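Local coordinates for protein hemin degrading factor (Pseudomonas aeruginosa, PDB 4MF9) that binds heme and is thought to act in heme trafficking and heme degradation, at residues L20-W24 with E49-R54; R54-A59 with F128-E132; Q139-Q143 with K154-A158. The contacts are given in a common frame with arbitrary orientation. Numbering follows the deposited sequence.

Interaction 1: residues L20-W24 with E49-R54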
ATOM      1  N   LEU A  20      -5.615 -24.254 -14.392  1.00 22.09           N
ATOM      2  CA  LEU A  20      -5.756 -23.313 -13.286  1.00 23.75           C
ATOM      3  C   LEU A  20      -6.918 -22.374 -13.556  1.00 22.90           C
ATOM      4  O   LEU A  20      -7.763 -22.159 -12.685  1.00 21.34           O
ATOM      5  CB  LEU A  20      -4.463 -22.518 -13.062  1.00 21.91           C
ATOM      6  CG  LEU A  20      -4.559 -21.504 -11.911  1.00 22.57           C
ATOM      7  CD1 LEU A  20      -5.096 -22.166 -10.641  1.00 16.24           C
ATOM      8  CD2 LEU A  20      -3.209 -20.847 -11.667  1.00 17.78           C
ATOM      9  N   TYR A  21      -6.969 -21.826 -14.770  1.00 26.20           N
ATOM     10  CA  TYR A  21      -8.060 -20.924 -15.142  1.00 27.25           C
ATOM     11  C   TYR A  21      -9.422 -21.578 -14.914  1.00 24.09           C
ATOM     12  O   TYR A  21     -10.318 -20.972 -14.320  1.00 23.41           O
ATOM     13  CB  TYR A  21      -7.938 -20.427 -16.593  1.00 21.76           C
ATOM     14  CG  TYR A  21      -9.069 -19.481 -16.959  1.00 25.84           C
ATOM     15  CD1 TYR A  21      -9.047 -18.151 -16.554  1.00 17.89           C
ATOM     16  CD2 TYR A  21     -10.171 -19.925 -17.685  1.00 22.03           C
ATOM     17  CE1 TYR A  21     -10.075 -17.285 -16.869  1.00 18.22           C
ATOM     18  CE2 TYR A  21     -11.212 -19.062 -18.003  1.00 25.59           C
ATOM     19  CZ  TYR A  21     -11.162 -17.745 -17.591  1.00 26.17           C
ATOM     20  OH  TYR A  21     -12.205 -16.886 -17.902  1.00 24.11           O
ATOM     21  N   ARG A  22      -9.540 -22.815 -15.356  1.00 24.84           N
ATOM     22  CA  ARG A  22     -10.758 -23.600 -15.216  1.00 28.49           C
ATOM     23  C   ARG A  22     -11.129 -23.877 -13.781  1.00 30.03           C
ATOM     24  O   ARG A  22     -12.263 -23.787 -13.410  1.00 28.67           O
ATOM     25  CB  ARG A  22     -10.704 -24.891 -16.032  1.00 30.19           C
ATOM     26  CG  ARG A  22     -11.898 -25.843 -15.866  1.00 33.52           C
ATOM     27  CD  ARG A  22     -13.268 -25.169 -15.893  1.00 40.17           C
ATOM     28  NE  ARG A  22     -14.402 -26.075 -15.630  1.00 40.44           N
ATOM     29  CZ  ARG A  22     -14.925 -26.941 -16.497  1.00 36.55           C
ATOM     30  NH1 ARG A  22     -14.439 -27.067 -17.710  1.00 33.85           N
ATOM     31  NH2 ARG A  22     -15.943 -27.700 -16.147  1.00 25.55           N
ATOM     32  N   ALA A  23     -10.142 -24.206 -12.990  1.00 27.24           N
ATOM     33  CA  ALA A  23     -10.309 -24.470 -11.563  1.00 27.33           C
ATOM     34  C   ALA A  23     -10.801 -23.219 -10.845  1.00 29.26           C
ATOM     35  O   ALA A  23     -11.640 -23.291  -9.940  1.00 29.29           O
ATOM     36  CB  ALA A  23      -8.986 -24.934 -10.964  1.00 30.22           C
ATOM     37  N   TRP A  24     -10.268 -22.079 -11.239  1.00 26.73           N
ATOM     38  CA  TRP A  24     -10.672 -20.819 -10.687  1.00 28.22           C
ATOM     39  C   TRP A  24     -12.105 -20.435 -11.021  1.00 29.72           C
ATOM     40  O   TRP A  24     -12.845 -20.090 -10.152  1.00 29.01           O
ATOM     41  CB  TRP A  24      -9.733 -19.731 -11.153  1.00 27.70           C
ATOM     42  CG  TRP A  24     -10.162 -18.310 -10.759  1.00 29.89           C
ATOM     43  CD1 TRP A  24     -10.654 -17.907  -9.588  1.00 28.92           C
ATOM     44  CD2 TRP A  24     -10.074 -17.174 -11.561  1.00 30.29           C
ATOM     45  NE1 TRP A  24     -10.863 -16.582  -9.585  1.00 28.01           N
ATOM     46  CE2 TRP A  24     -10.531 -16.095 -10.804  1.00 30.00           C
ATOM     47  CE3 TRP A  24      -9.705 -16.960 -12.885  1.00 31.08           C
ATOM     48  CZ2 TRP A  24     -10.629 -14.833 -11.316  1.00 30.23           C
ATOM     49  CZ3 TRP A  24      -9.773 -15.706 -13.381  1.00 28.25           C
ATOM     50  CH2 TRP A  24     -10.243 -14.658 -12.612  1.00 35.68           C
ATOM     51  N   GLU A  49       0.191 -15.847 -10.622  1.00 21.83           N
ATOM     52  CA  GLU A  49      -0.001 -17.045 -11.399  1.00 24.04           C
ATOM     53  C   GLU A  49      -1.422 -17.143 -11.915  1.00 21.74           C
ATOM     54  O   GLU A  49      -1.640 -17.436 -13.038  1.00 20.03           O
ATOM     55  CB  GLU A  49       0.307 -18.234 -10.569  1.00 25.55           C
ATOM     56  CG  GLU A  49       1.756 -18.488 -10.391  1.00 27.41           C
ATOM     57  CD  GLU A  49       2.021 -19.550  -9.338  1.00 34.03           C
ATOM     58  OE1 GLU A  49       2.056 -19.231  -8.129  1.00 22.43           O
ATOM     59  OE2 GLU A  49       2.126 -20.700  -9.748  1.00 31.64           O
ATOM     60  N   LEU A  50      -2.356 -16.812 -11.049  1.00 19.60           N
ATOM     61  CA  LEU A  50      -3.783 -16.843 -11.373  1.00 17.21           C
ATOM     62  C   LEU A  50      -4.074 -15.882 -12.518  1.00 21.33           C
ATOM     63  O   LEU A  50      -4.727 -16.250 -13.500  1.00 18.57           O
ATOM     64  CB  LEU A  50      -4.633 -16.476 -10.151  1.00 21.80           C
ATOM     65  CG  LEU A  50      -5.936 -17.246  -9.886  1.00 26.99           C
ATOM     66  CD1 LEU A  50      -6.811 -16.555  -8.851  1.00 25.27           C
ATOM     67  CD2 LEU A  50      -6.726 -17.453 -11.148  1.00 27.11           C
ATOM     68  N   VAL A  51      -3.573 -14.655 -12.402  1.00 19.84           N
ATOM     69  CA  VAL A  51      -3.736 -13.662 -13.464  1.00 19.40           C
ATOM     70  C   VAL A  51      -3.079 -14.108 -14.781  1.00 19.70           C
ATOM     71  O   VAL A  51      -3.653 -13.944 -15.860  1.00 18.09           O
ATOM     72  CB  VAL A  51      -3.208 -12.276 -13.018  1.00 18.82           C
ATOM     73  CG1 VAL A  51      -3.272 -11.282 -14.167  1.00 16.56           C
ATOM     74  CG2 VAL A  51      -4.008 -11.761 -11.822  1.00 17.52           C
ATOM     75  N   ALA A  52      -1.887 -14.688 -14.697  1.00 18.11           N
ATOM     76  CA  ALA A  52      -1.220 -15.180 -15.898  1.00 21.56           C
ATOM     77  C   ALA A  52      -2.013 -16.313 -16.555  1.00 20.39           C
ATOM     78  O   ALA A  52      -1.915 -16.516 -17.757  1.00 19.65           O
ATOM     79  CB  ALA A  52       0.193 -15.626 -15.587  1.00 21.72           C
ATOM     80  N   SER A  53      -2.806 -17.046 -15.782  1.00 20.95           N
ATOM     81  CA  SER A  53      -3.641 -18.090 -16.388  1.00 25.47           C
ATOM     82  C   SER A  53      -4.732 -17.476 -17.271  1.00 19.22           C
ATOM     83  O   SER A  53      -5.390 -18.184 -18.041  1.00 20.93           O
ATOM     84  CB  SER A  53      -4.271 -18.983 -15.318  1.00 21.57           C
ATOM     85  OG  SER A  53      -5.444 -18.392 -14.802  1.00 19.79           O
ATOM     86  N   ARG A  54      -4.961 -16.177 -17.120  1.00 16.85           N
ATOM     87  CA  ARG A  54      -5.891 -15.394 -17.902  1.00 14.15           C
ATOM     88  C   ARG A  54      -5.397 -14.930 -19.282  1.00 18.24           C
ATOM     89  O   ARG A  54      -6.157 -14.481 -20.074  1.00 16.65           O
ATOM     90  CB  ARG A  54      -6.368 -14.161 -17.099  1.00 14.27           C
ATOM     91  CG  ARG A  54      -7.073 -14.482 -15.792  1.00 20.20           C
ATOM     92  CD  ARG A  54      -7.547 -13.276 -15.019  1.00 17.73           C
ATOM     93  NE  ARG A  54      -8.575 -12.546 -15.709  1.00 18.63           N
ATOM     94  CZ  ARG A  54      -9.463 -11.791 -15.094  1.00 23.74           C
ATOM     95  NH1 ARG A  54      -9.388 -11.654 -13.792  1.00 20.94           N
ATOM     96  NH2 ARG A  54     -10.416 -11.204 -15.746  1.00 20.18           N
TER
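The indole of Trp24 lies against the isobutyl group of Leu50, with Leu50 CD1 4.0 Å from the centroid of the five-membered ring and almost on its normal: a CH-pi contact over the ring face. This is helix-against-helix packing in the N-terminal half of a HemS-type heme protein, where helix 17-30 lies against helix 47-52 and the turn that follows it. Leu20, Tyr21 and Trp24 supply the contacting surface of the first helix, one turn separating Leu20 from Trp24, while Arg22 points away. Leu20 CD2 rests 4.0 Å from Glu49 O and 4.1 Å from Leu50 CA, so this methyl packs on the backbone of helix 47-52, while Leu20 CB meets Ser53 CB at 4.2 Å. The closest backbone approach pairs Tyr21 with Ser53 (CA to CA 5.4 Å). No hydrogen bond crosses the interface; Ser53 OG instead turns back to donate to Leu50 O at 2.6 Å, which satisfies the hydroxyl within its own segment while it packs against Tyr21 CB at 3.7 Å. Ala39 and Ala40 of helix 36-42 touch Trp24 and Leu50 respectively, adding a third helix to the packing. Arg54 runs past both aromatic rings toward its salt-bridge partners Asp58 and Glu132: its CG meets the edge of Tyr21 at CD1 (4.2 Å), and its NH1 approaches the edge of the indole, 3.3 Å from Trp24 CH2.

Interaction 2: residues R54-A59 with F128-E132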
ATOM      1  N   ARG A  54      -4.961 -16.177 -17.120  1.00 16.85           N
ATOM      2  CA  ARG A  54      -5.891 -15.394 -17.902  1.00 14.15           C
ATOM      3  C   ARG A  54      -5.397 -14.930 -19.282  1.00 18.24           C
ATOM      4  O   ARG A  54      -6.157 -14.481 -20.074  1.00 16.65           O
ATOM      5  CB  ARG A  54      -6.368 -14.161 -17.099  1.00 14.27           C
ATOM      6  CG  ARG A  54      -7.073 -14.482 -15.792  1.00 20.20           C
ATOM      7  CD  ARG A  54      -7.547 -13.276 -15.019  1.00 17.73           C
ATOM      8  NE  ARG A  54      -8.575 -12.546 -15.709  1.00 18.63           N
ATOM      9  CZ  ARG A  54      -9.463 -11.791 -15.094  1.00 23.74           C
ATOM     10  NH1 ARG A  54      -9.388 -11.654 -13.792  1.00 20.94           N
ATOM     11  NH2 ARG A  54     -10.416 -11.204 -15.746  1.00 20.18           N
ATOM     12  N   VAL A  55      -4.105 -14.997 -19.507  1.00 14.93           N
ATOM     13  CA  VAL A  55      -3.537 -14.440 -20.733  1.00 16.62           C
ATOM     14  C   VAL A  55      -4.043 -15.204 -21.955  1.00 17.13           C
ATOM     15  O   VAL A  55      -4.066 -16.434 -21.962  1.00 19.56           O
ATOM     16  CB  VAL A  55      -2.006 -14.434 -20.698  1.00 20.01           C
ATOM     17  CG1 VAL A  55      -1.441 -13.938 -22.017  1.00 23.00           C
ATOM     18  CG2 VAL A  55      -1.518 -13.556 -19.555  1.00 19.78           C
ATOM     19  N   GLY A  56      -4.475 -14.468 -22.973  1.00 13.73           N
ATOM     20  CA  GLY A  56      -5.062 -15.086 -24.152  1.00 20.57           C
ATOM     21  C   GLY A  56      -6.552 -15.289 -23.982  1.00 20.95           C
ATOM     22  O   GLY A  56      -7.245 -15.633 -24.934  1.00 20.34           O
ATOM     23  N   ILE A  57      -7.060 -15.073 -22.781  1.00 16.32           N
ATOM     24  CA  ILE A  57      -8.470 -15.074 -22.548  1.00 17.76           C
ATOM     25  C   ILE A  57      -9.052 -13.679 -22.367  1.00 22.37           C
ATOM     26  O   ILE A  57      -9.750 -13.201 -23.229  1.00 19.96           O
ATOM     27  CB  ILE A  57      -8.824 -15.984 -21.389  1.00 19.00           C
ATOM     28  CG1 ILE A  57      -8.435 -17.395 -21.703  1.00 20.84           C
ATOM     29  CG2 ILE A  57     -10.295 -15.945 -21.031  1.00 20.92           C
ATOM     30  CD1 ILE A  57      -8.404 -18.275 -20.511  1.00 23.34           C
ATOM     31  N   ASP A  58      -8.706 -13.020 -21.263  1.00 16.49           N
ATOM     32  CA  ASP A  58      -9.042 -11.607 -21.091  1.00 17.45           C
ATOM     33  C   ASP A  58      -7.905 -10.751 -20.500  1.00 16.06           C
ATOM     34  O   ASP A  58      -8.140  -9.618 -20.082  1.00 18.81           O
ATOM     35  CB  ASP A  58     -10.322 -11.429 -20.269  1.00 15.86           C
ATOM     36  CG  ASP A  58     -10.213 -11.997 -18.868  1.00 19.21           C
ATOM     37  OD1 ASP A  58      -9.140 -12.525 -18.505  1.00 20.48           O
ATOM     38  OD2 ASP A  58     -11.212 -11.907 -18.114  1.00 17.82           O
ATOM     39  N   ALA A  59      -6.691 -11.299 -20.467  1.00 11.48           N
ATOM     40  CA  ALA A  59      -5.503 -10.558 -20.030  1.00 15.23           C
ATOM     41  C   ALA A  59      -4.407 -10.537 -21.090  1.00 15.82           C
ATOM     42  O   ALA A  59      -4.275 -11.476 -21.876  1.00 20.07           O
ATOM     43  CB  ALA A  59      -4.954 -11.142 -18.732  1.00 11.80           C
ATOM     44  N   PHE A 128       0.229  -7.066 -15.936  1.00 15.94           N
ATOM     45  CA  PHE A 128      -0.784  -7.502 -16.897  1.00 13.35           C
ATOM     46  C   PHE A 128      -1.847  -6.437 -17.103  1.00 16.21           C
ATOM     47  O   PHE A 128      -2.179  -5.682 -16.187  1.00 11.78           O
ATOM     48  CB  PHE A 128      -1.458  -8.793 -16.413  1.00 13.90           C
ATOM     49  CG  PHE A 128      -0.500  -9.937 -16.222  1.00 16.57           C
ATOM     50  CD1 PHE A 128       0.199 -10.083 -15.027  1.00 18.54           C
ATOM     51  CD2 PHE A 128      -0.297 -10.865 -17.236  1.00 15.73           C
ATOM     52  CE1 PHE A 128       1.090 -11.133 -14.855  1.00 19.30           C
ATOM     53  CE2 PHE A 128       0.585 -11.919 -17.069  1.00 19.21           C
ATOM     54  CZ  PHE A 128       1.282 -12.052 -15.874  1.00 19.44           C
ATOM     55  N   ALA A 129      -2.377  -6.374 -18.318  1.00 13.21           N
ATOM     56  CA  ALA A 129      -3.519  -5.524 -18.599  1.00 11.24           C
ATOM     57  C   ALA A 129      -4.696  -6.459 -18.748  1.00 14.67           C
ATOM     58  O   ALA A 129      -4.686  -7.340 -19.619  1.00 13.90           O
ATOM     59  CB  ALA A 129      -3.297  -4.741 -19.887  1.00 14.46           C
ATOM     60  N   ILE A 130      -5.682  -6.270 -17.904  1.00 12.27           N
ATOM     61  CA  ILE A 130      -6.862  -7.086 -17.878  1.00 13.57           C
ATOM     62  C   ILE A 130      -8.071  -6.337 -18.485  1.00 15.42           C
ATOM     63  O   ILE A 130      -8.305  -5.215 -18.180  1.00 12.91           O
ATOM     64  CB  ILE A 130      -7.149  -7.548 -16.448  1.00 12.03           C
ATOM     65  CG1 ILE A 130      -5.964  -8.323 -15.890  1.00 11.22           C
ATOM     66  CG2 ILE A 130      -8.397  -8.374 -16.364  1.00 14.91           C
ATOM     67  CD1 ILE A 130      -6.170  -8.904 -14.531  1.00 20.91           C
ATOM     68  N   ALA A 131      -8.824  -6.985 -19.355  1.00 15.95           N
ATOM     69  CA  ALA A 131     -10.069  -6.405 -19.847  1.00 14.88           C
ATOM     70  C   ALA A 131     -11.183  -7.416 -19.610  1.00 19.18           C
ATOM     71  O   ALA A 131     -11.474  -8.251 -20.474  1.00 16.30           O
ATOM     72  CB  ALA A 131      -9.948  -6.060 -21.336  1.00 18.37           C
ATOM     73  N   GLU A 132     -11.822  -7.333 -18.469  1.00 16.63           N
ATOM     74  CA  GLU A 132     -12.686  -8.338 -17.951  1.00 19.02           C
ATOM     75  C   GLU A 132     -14.148  -8.113 -18.363  1.00 21.86           C
ATOM     76  O   GLU A 132     -14.665  -7.121 -18.044  1.00 23.53           O
ATOM     77  CB  GLU A 132     -12.606  -8.364 -16.432  1.00 22.37           C
ATOM     78  CG  GLU A 132     -13.410  -9.497 -15.868  1.00 26.09           C
ATOM     79  CD  GLU A 132     -13.037  -9.932 -14.486  1.00 28.28           C
ATOM     80  OE1 GLU A 132     -13.687 -10.833 -14.018  1.00 37.21           O
ATOM     81  OE2 GLU A 132     -12.135  -9.408 -13.879  1.00 24.73           O
TER
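A salt-bridge network of Arg54, Asp58 and Glu132 pins the loop after helix 47-52 to strand 124-133, just where the chain enters the edge of an antiparallel sheet. Within the loop, Arg54 grips Asp58 with two hydrogen bonds, NE to OD1 at 2.9 Å and NH2 to OD2 at 2.6 Å; the same NH2 reaches across to Glu132 OE2 at 3.1 Å, so one nitrogen serves two carboxylates. Ile130 CG2 lies over the face of the guanidinium, 3.5 Å from Arg54 NH2. The turn is tightened by Arg54 O, which accepts from Ile57 N at 2.9 Å and, over longer distances, from Asp58 N and Ala59 N, while Gly56 takes up a positive phi of 88°, where a CB would be jammed against the carbonyl O of Val55. The chain then joins the sheet: Ala131 N donates to Asp58 O at 2.8 Å, and Ala59 faces Ile130 as an antiparallel non-hydrogen-bonded pair (CA to CA 4.3 Å), with a CA-H...O contact from Ala59 CA to Ala129 O at 3.3 Å. Val55 CG2 packs on Phe128 CE2 at 3.6 Å. Strand 59-62 thus begins as an outermost strand of the sheet, with strand 138-146 flanking the other edge of strand 124-133; helix 47-52 covers Phe128 and Ile130 through Val51, and Trp24 of helix 17-30 touches Arg54.

Interaction 3: residues Q139-Q143 with K154-A158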
ATOM      1  N   GLN A 139     -14.381  -4.394 -17.585  1.00 19.75           N
ATOM      2  CA  GLN A 139     -13.652  -3.770 -16.486  1.00 18.37           C
ATOM      3  C   GLN A 139     -12.162  -3.938 -16.780  1.00 16.55           C
ATOM      4  O   GLN A 139     -11.702  -5.032 -16.925  1.00 14.76           O
ATOM      5  CB  GLN A 139     -14.032  -4.429 -15.163  1.00 17.12           C
ATOM      6  CG  GLN A 139     -13.522  -3.781 -13.894  1.00 21.93           C
ATOM      7  CD  GLN A 139     -13.985  -4.519 -12.664  1.00 30.03           C
ATOM      8  OE1 GLN A 139     -13.244  -5.270 -12.042  1.00 31.67           O
ATOM      9  NE2 GLN A 139     -15.237  -4.321 -12.321  1.00 36.24           N
ATOM     10  N   ARG A 140     -11.483  -2.819 -16.928  1.00 12.25           N
ATOM     11  CA  ARG A 140     -10.092  -2.793 -17.354  1.00 14.64           C
ATOM     12  C   ARG A 140      -9.182  -2.422 -16.197  1.00 14.98           C
ATOM     13  O   ARG A 140      -9.510  -1.555 -15.379  1.00 10.68           O
ATOM     14  CB  ARG A 140      -9.914  -1.810 -18.516  1.00 15.58           C
ATOM     15  CG  ARG A 140     -10.849  -2.134 -19.690  1.00 17.70           C
ATOM     16  CD  ARG A 140     -10.763  -1.097 -20.790  1.00 21.16           C
ATOM     17  NE  ARG A 140     -11.516  -1.529 -21.971  1.00 24.32           N
ATOM     18  CZ  ARG A 140     -12.805  -1.270 -22.172  1.00 24.47           C
ATOM     19  NH1 ARG A 140     -13.494  -0.571 -21.277  1.00 26.48           N
ATOM     20  NH2 ARG A 140     -13.406  -1.704 -23.276  1.00 24.42           N
ATOM     21  N   SER A 141      -8.086  -3.106 -16.086  1.00 11.30           N
ATOM     22  CA  SER A 141      -7.129  -2.812 -15.041  1.00 12.40           C
ATOM     23  C   SER A 141      -5.713  -3.153 -15.430  1.00 11.56           C
ATOM     24  O   SER A 141      -5.529  -4.037 -16.216  1.00  8.96           O
ATOM     25  CB  SER A 141      -7.474  -3.509 -13.745  1.00  8.36           C
ATOM     26  OG  SER A 141      -7.396  -4.864 -13.790  1.00 10.27           O
ATOM     27  N   ILE A 142      -4.758  -2.434 -14.858  1.00  8.84           N
ATOM     28  CA  ILE A 142      -3.331  -2.790 -14.937  1.00  8.88           C
ATOM     29  C   ILE A 142      -2.918  -3.374 -13.598  1.00 11.39           C
ATOM     30  O   ILE A 142      -3.165  -2.778 -12.624  1.00  8.94           O
ATOM     31  CB  ILE A 142      -2.468  -1.564 -15.274  1.00 10.42           C
ATOM     32  CG1 ILE A 142      -2.907  -0.928 -16.602  1.00 14.19           C
ATOM     33  CG2 ILE A 142      -1.017  -1.903 -15.242  1.00  9.15           C
ATOM     34  CD1 ILE A 142      -2.813  -1.867 -17.739  1.00 12.43           C
ATOM     35  N   GLN A 143      -2.387  -4.578 -13.574  1.00  8.80           N
ATOM     36  CA  GLN A 143      -2.081  -5.200 -12.313  1.00  9.96           C
ATOM     37  C   GLN A 143      -0.627  -5.677 -12.230  1.00 11.84           C
ATOM     38  O   GLN A 143      -0.179  -6.376 -13.074  1.00 12.07           O
ATOM     39  CB  GLN A 143      -3.044  -6.336 -11.953  1.00 10.91           C
ATOM     40  CG  GLN A 143      -4.521  -6.007 -12.106  1.00  8.72           C
ATOM     41  CD  GLN A 143      -5.492  -7.007 -11.465  1.00 10.62           C
ATOM     42  OE1 GLN A 143      -5.126  -7.982 -10.921  1.00  9.70           O
ATOM     43  NE2 GLN A 143      -6.728  -6.684 -11.524  1.00  8.43           N
ATOM     44  N   LYS A 154      -2.369  -1.971  -8.228  1.00  8.89           N
ATOM     45  CA  LYS A 154      -3.292  -2.108  -9.366  1.00 10.02           C
ATOM     46  C   LYS A 154      -3.875  -0.753  -9.695  1.00 10.53           C
ATOM     47  O   LYS A 154      -4.101   0.058  -8.791  1.00  9.16           O
ATOM     48  CB  LYS A 154      -4.448  -3.063  -9.038  1.00 10.01           C
ATOM     49  CG  LYS A 154      -4.031  -4.486  -8.789  1.00 10.32           C
ATOM     50  CD  LYS A 154      -5.131  -5.262  -8.076  1.00 13.13           C
ATOM     51  CE  LYS A 154      -4.763  -6.736  -7.990  1.00 12.96           C
ATOM     52  NZ  LYS A 154      -5.715  -7.492  -7.145  1.00 15.20           N
ATOM     53  N   VAL A 155      -4.130  -0.503 -10.978  1.00  8.38           N
ATOM     54  CA  VAL A 155      -4.864   0.694 -11.357  1.00  8.73           C
ATOM     55  C   VAL A 155      -6.060   0.348 -12.228  1.00 14.81           C
ATOM     56  O   VAL A 155      -5.942  -0.360 -13.236  1.00  9.50           O
ATOM     57  CB  VAL A 155      -3.957   1.862 -11.898  1.00 11.46           C
ATOM     58  CG1 VAL A 155      -2.466   1.585 -11.662  1.00 11.58           C
ATOM     59  CG2 VAL A 155      -4.236   2.205 -13.311  1.00 12.21           C
ATOM     60  N   PHE A 156      -7.223   0.808 -11.783  1.00 10.81           N
ATOM     61  CA  PHE A 156      -8.480   0.444 -12.410  1.00 14.89           C
ATOM     62  C   PHE A 156      -9.037   1.608 -13.202  1.00 15.34           C
ATOM     63  O   PHE A 156      -9.072   2.738 -12.715  1.00 13.29           O
ATOM     64  CB  PHE A 156      -9.484   0.006 -11.340  1.00 11.76           C
ATOM     65  CG  PHE A 156      -9.280  -1.404 -10.864  1.00 15.22           C
ATOM     66  CD1 PHE A 156      -8.335  -1.690  -9.884  1.00 13.02           C
ATOM     67  CD2 PHE A 156     -10.029  -2.448 -11.401  1.00 12.14           C
ATOM     68  CE1 PHE A 156      -8.138  -2.994  -9.450  1.00 13.35           C
ATOM     69  CE2 PHE A 156      -9.841  -3.747 -10.963  1.00 11.33           C
ATOM     70  CZ  PHE A 156      -8.894  -4.022  -9.984  1.00 10.01           C
ATOM     71  N   LEU A 157      -9.463   1.342 -14.432  1.00 15.09           N
ATOM     72  CA  LEU A 157     -10.213   2.350 -15.168  1.00 16.76           C
ATOM     73  C   LEU A 157     -11.590   2.529 -14.515  1.00 18.50           C
ATOM     74  O   LEU A 157     -12.203   1.567 -14.056  1.00 21.02           O
ATOM     75  CB  LEU A 157     -10.330   1.988 -16.649  1.00 19.97           C
ATOM     76  CG  LEU A 157      -9.210   2.468 -17.571  1.00 17.02           C
ATOM     77  CD1 LEU A 157      -7.915   1.671 -17.381  1.00 14.53           C
ATOM     78  CD2 LEU A 157      -9.686   2.411 -19.016  1.00 18.49           C
ATOM     79  N   ALA A 158     -12.081   3.730 -14.464  1.00 20.62           N
ATOM     80  CA  ALA A 158     -13.374   3.953 -13.898  1.00 28.99           C
ATOM     81  C   ALA A 158     -14.280   4.744 -14.829  1.00 28.75           C
ATOM     82  O   ALA A 158     -14.001   4.861 -15.972  1.00 30.67           O
ATOM     83  CB  ALA A 158     -13.259   4.579 -12.547  1.00 31.04           C
TER
HETATM   84  O   HOH W   1     -13.323  -0.559 -16.131  1.00 29.96           O
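Backbone hydrogen bonds set the register: Ile142 and Val155 form an antiparallel hydrogen-bonded pair, Ile142 N to Val155 O at 2.9 Å and Val155 N to Ile142 O at 3.0 Å, and Leu157 N donates to Arg140 O at 3.0 Å. CA-H...O contacts reinforce the ladder, from Ser141 CA to Val155 O and from Lys154 CA to Ile142 O, both 3.3 Å. Near Leu157 a water bridges the strands, accepting from Arg140 N at 3.0 Å and donating to Leu157 O at 3.2 Å. The two strands, 138-146 and 151-157, are the arms of a beta hairpin within the antiparallel sheet, where strand 124-133 flanks the first arm and strand 78-84 the second. On the face carrying Ser141, Gln143, Lys154 and Phe156, Ser141 CB sits over the Phe156 ring, 3.8 Å from its centroid, in a CH-pi contact. Gln143 NE2 donates to Ser141 OG at 3.0 Å, while its OE1 lies 3.2 Å from Lys154 CE; the Lys154 ammonium continues to a salt bridge with Glu47. On the opposite face, that of Ile142 and Val155, Leu73 touches both side chains, and Trp166 of helix 166-173 packs on Ile142 and Leu157 and forms a cation-pi pair with Arg140.

How the interactions relate
From the N terminus the three contacts close in series, none enclosing or crossing another. Interaction 1 folds a mostly helical excursion of 24 residues back on helix 17-30. Its last residue, Arg54, opens interaction 2, whose much longer loop of 68 residues, rich in strand, brings strand 124-133 alongside the start of strand 59-62, the outermost strand at that end of the sheet. Interaction 3 then closes the short hairpin that follows directly. Strands 124-133 and 138-146 are sheet neighbours, so interactions 2 and 3 meet through probable backbone hydrogen bonds and through Ala129 against Ile142. Val51, on helix 47-52, packs on Phe128, Ile130 and Gln143, tying the helical layer of interaction 1 to both strands.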